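Local atomic coordinates of fiber protein (Raptor adenovirus a, PDB entry 5FLD), a protein that forms the trimeric fibre of the adenovirus capsid, whose head domain, present here without its beta-hairpin, probably attaches the virus to a host-cell receptor. Residues A[104-109]-A[146-151]. The protein carries 2 engineered substitutions. Numbering follows the deposited sequence.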
ATOM      1  N   ALA A 104       2.178  -3.834  -4.330  1.00 25.23           N
ATOM      2  CA  ALA A 104       3.115  -3.822  -5.460  1.00 24.81           C
ATOM      3  C   ALA A 104       2.445  -3.329  -6.700  1.00 25.63           C
ATOM      4  O   ALA A 104       1.275  -3.522  -6.873  1.00 27.32           O
ATOM      5  CB  ALA A 104       3.689  -5.208  -5.721  1.00 25.65           C
ATOM      6  N   LEU A 105       3.222  -2.731  -7.588  1.00 23.61           N
ATOM      7  CA  LEU A 105       2.776  -2.480  -8.943  1.00 25.49           C
ATOM      8  C   LEU A 105       3.427  -3.539  -9.814  1.00 25.78           C
ATOM      9  O   LEU A 105       4.654  -3.652  -9.822  1.00 24.53           O
ATOM     10  CB  LEU A 105       3.213  -1.090  -9.425  1.00 28.31           C
ATOM     11  CG  LEU A 105       2.781  -0.725 -10.850  1.00 32.75           C
ATOM     12  CD1 LEU A 105       1.268  -0.645 -11.027  1.00 35.50           C
ATOM     13  CD2 LEU A 105       3.404   0.623 -11.185  1.00 37.68           C
ATOM     14  N   CYS A 106       2.597  -4.341 -10.480  1.00 25.17           N
ATOM     15  CA  CYS A 106       3.050  -5.443 -11.312  1.00 25.18           C
ATOM     16  C   CYS A 106       2.585  -5.269 -12.724  1.00 26.88           C
ATOM     17  O   CYS A 106       1.542  -4.645 -13.018  1.00 26.75           O
ATOM     18  CB  CYS A 106       2.514  -6.774 -10.794  1.00 25.63           C
ATOM     19  SG  CYS A 106       3.119  -7.095  -9.113  1.00 31.00           S
ATOM     20  N   ILE A 107       3.366  -5.871 -13.611  1.00 23.50           N
ATOM     21  CA  ILE A 107       2.995  -5.993 -14.990  1.00 23.97           C
ATOM     22  C   ILE A 107       2.807  -7.465 -15.289  1.00 25.70           C
ATOM     23  O   ILE A 107       3.705  -8.276 -15.027  1.00 25.87           O
ATOM     24  CB  ILE A 107       4.040  -5.401 -15.970  1.00 26.35           C
ATOM     25  CG1 ILE A 107       4.233  -3.881 -15.798  1.00 28.14           C
ATOM     26  CG2 ILE A 107       3.611  -5.675 -17.387  1.00 26.72           C
ATOM     27  CD1 ILE A 107       5.560  -3.395 -16.329  1.00 30.74           C
ATOM     28  N   PHE A 108       1.649  -7.799 -15.843  1.00 24.35           N
ATOM     29  CA  PHE A 108       1.324  -9.156 -16.289  1.00 24.10           C
ATOM     30  C   PHE A 108       1.284  -9.196 -17.795  1.00 25.58           C
ATOM     31  O   PHE A 108       0.497  -8.500 -18.431  1.00 27.33           O
ATOM     32  CB  PHE A 108      -0.005  -9.685 -15.722  1.00 24.98           C
ATOM     33  CG  PHE A 108      -0.033  -9.758 -14.221  1.00 24.94           C
ATOM     34  CD1 PHE A 108       0.401 -10.876 -13.558  1.00 25.60           C
ATOM     35  CD2 PHE A 108      -0.488  -8.668 -13.461  1.00 26.09           C
ATOM     36  CE1 PHE A 108       0.414 -10.917 -12.160  1.00 25.32           C
ATOM     37  CE2 PHE A 108      -0.467  -8.722 -12.069  1.00 27.23           C
ATOM     38  CZ  PHE A 108      -0.025  -9.831 -11.423  1.00 27.74           C
ATOM     39  N   ILE A 109       2.162 -10.005 -18.370  1.00 24.31           N
ATOM     40  CA  ILE A 109       2.198 -10.190 -19.819  1.00 25.45           C
ATOM     41  C   ILE A 109       1.524 -11.513 -20.116  1.00 24.38           C
ATOM     42  O   ILE A 109       1.938 -12.599 -19.626  1.00 26.54           O
ATOM     43  CB  ILE A 109       3.650 -10.225 -20.338  1.00 26.55           C
ATOM     44  CG1 ILE A 109       4.379  -8.947 -19.916  1.00 29.13           C
ATOM     45  CG2 ILE A 109       3.648 -10.420 -21.852  1.00 27.71           C
ATOM     46  CD1 ILE A 109       5.774  -8.837 -20.450  1.00 35.35           C
ATOM     47  N   GLN A 146       2.381 -15.283 -19.042  1.00 25.27           N
ATOM     48  CA  GLN A 146       3.696 -15.516 -19.626  1.00 26.46           C
ATOM     49  C   GLN A 146       4.756 -14.981 -18.662  1.00 25.01           C
ATOM     50  O   GLN A 146       5.645 -15.720 -18.270  1.00 25.40           O
ATOM     51  CB  GLN A 146       3.821 -14.851 -20.998  1.00 27.15           C
ATOM     52  CG  GLN A 146       2.784 -15.336 -22.011  1.00 31.29           C
ATOM     53  CD  GLN A 146       2.897 -16.802 -22.374  1.00 32.79           C
ATOM     54  OE1 GLN A 146       3.967 -17.370 -22.351  1.00 33.10           O
ATOM     55  NE2 GLN A 146       1.782 -17.409 -22.734  1.00 39.33           N
ATOM     56  N   TYR A 147       4.603 -13.721 -18.242  1.00 25.37           N
ATOM     57  CA  TYR A 147       5.501 -13.108 -17.259  1.00 26.86           C
ATOM     58  C   TYR A 147       4.712 -12.249 -16.277  1.00 26.45           C
ATOM     59  O   TYR A 147       3.671 -11.705 -16.632  1.00 26.32           O
ATOM     60  CB  TYR A 147       6.565 -12.228 -17.920  1.00 26.81           C
ATOM     61  CG  TYR A 147       7.465 -13.051 -18.807  1.00 25.18           C
ATOM     62  CD1 TYR A 147       8.552 -13.713 -18.281  1.00 27.54           C
ATOM     63  CD2 TYR A 147       7.169 -13.200 -20.144  1.00 27.52           C
ATOM     64  CE1 TYR A 147       9.342 -14.539 -19.075  1.00 28.08           C
ATOM     65  CE2 TYR A 147       7.945 -14.002 -20.968  1.00 29.76           C
ATOM     66  CZ  TYR A 147       9.022 -14.671 -20.440  1.00 32.24           C
ATOM     67  OH  TYR A 147       9.790 -15.467 -21.259  1.00 31.78           O
ATOM     68  N   MET A 148       5.228 -12.169 -15.058  1.00 24.05           N
ATOM     69  CA  MET A 148       4.847 -11.142 -14.106  1.00 23.82           C
ATOM     70  C   MET A 148       6.107 -10.407 -13.717  1.00 24.68           C
ATOM     71  O   MET A 148       7.027 -11.027 -13.187  1.00 26.13           O
ATOM     72  CB  MET A 148       4.201 -11.711 -12.827  1.00 24.01           C
ATOM     73  CG  MET A 148       3.815 -10.604 -11.843  1.00 24.82           C
ATOM     74  SD  MET A 148       3.226 -11.208 -10.238  1.00 27.37           S
ATOM     75  CE  MET A 148       4.731 -11.648  -9.429  1.00 28.34           C
ATOM     76  N   HIS A 149       6.128  -9.091 -13.941  1.00 24.01           N
ATOM     77  CA  HIS A 149       7.229  -8.234 -13.535  1.00 24.82           C
ATOM     78  C   HIS A 149       6.819  -7.404 -12.357  1.00 25.55           C
ATOM     79  O   HIS A 149       5.768  -6.797 -12.407  1.00 26.24           O
ATOM     80  CB  HIS A 149       7.603  -7.276 -14.648  1.00 26.71           C
ATOM     81  CG  HIS A 149       7.971  -7.940 -15.926  1.00 28.57           C
ATOM     82  ND1 HIS A 149       9.162  -8.620 -16.092  1.00 33.91           N
ATOM     83  CD2 HIS A 149       7.315  -8.034 -17.109  1.00 32.10           C
ATOM     84  CE1 HIS A 149       9.230  -9.087 -17.326  1.00 33.27           C
ATOM     85  NE2 HIS A 149       8.131  -8.745 -17.967  1.00 35.64           N
ATOM     86  N   ILE A 150       7.628  -7.371 -11.311  1.00 24.86           N
ATOM     87  CA  ILE A 150       7.383  -6.453 -10.220  1.00 25.34           C
ATOM     88  C   ILE A 150       8.064  -5.126 -10.552  1.00 27.29           C
ATOM     89  O   ILE A 150       9.287  -5.064 -10.644  1.00 30.13           O
ATOM     90  CB  ILE A 150       7.889  -6.977  -8.879  1.00 26.69           C
ATOM     91  CG1 ILE A 150       7.256  -8.333  -8.560  1.00 28.87           C
ATOM     92  CG2 ILE A 150       7.660  -5.903  -7.778  1.00 27.53           C
ATOM     93  CD1 ILE A 150       7.646  -8.902  -7.224  1.00 32.16           C
ATOM     94  N   VAL A 151       7.277  -4.078 -10.766  1.00 25.30           N
ATOM     95  CA  VAL A 151       7.813  -2.744 -11.056  1.00 26.88           C
ATOM     96  C   VAL A 151       8.375  -2.111  -9.783  1.00 29.75           C
ATOM     97  O   VAL A 151       9.529  -1.601  -9.753  1.00 29.63           O
ATOM     98  CB  VAL A 151       6.752  -1.832 -11.700  1.00 28.86           C
ATOM     99  CG1 VAL A 151       7.340  -0.437 -11.961  1.00 31.13           C
ATOM    100  CG2 VAL A 151       6.263  -2.446 -13.016  1.00 30.98           C
TER
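Phe108 and Met148 lie side by side on the face that also carries Cys106 and Ile150. Phe108, Met148 and Cys106 are buried. With chi1 at 180° and chi2 also extended, Met148 runs alongside the ring and SD comes 3.4 Å from Phe108 CE1; the bend at chi3 turns only CE. SD sits 4.4 Å from the centroid of the Phe108 ring, oblique to it, a Met-aromatic contact. Cys106 CB packs beside Met148 CG. Leu87 and Ile89 of strand 86-90 pack on Phe108 and Met148 respectively, and Arg137 makes a cation-pi contact with Phe108.

The other face carries Ile107, Ile109, Tyr147 and His149 and is partly exposed. Here Ile109 CD1 meets the His149 ring at its edge, 3.4 Å from NE2. Thr72 holds ND1 of the same ring by a hydrogen bond. At the far end Ile107 CD1 touches Val151 CG2 at 3.5 Å, while Leu105 and Val151 also pack on Leu136 of a neighbouring subunit.

The hydrogen bonds Ile107 N to His149 O and His149 N to Ile107 O are both 2.8 Å. Ile109 O accepts from Gln146 N and Tyr147 N, a classic beta bulge at the Ile109 end of this antiparallel pair in the beta-sandwich of the adenovirus fibre head.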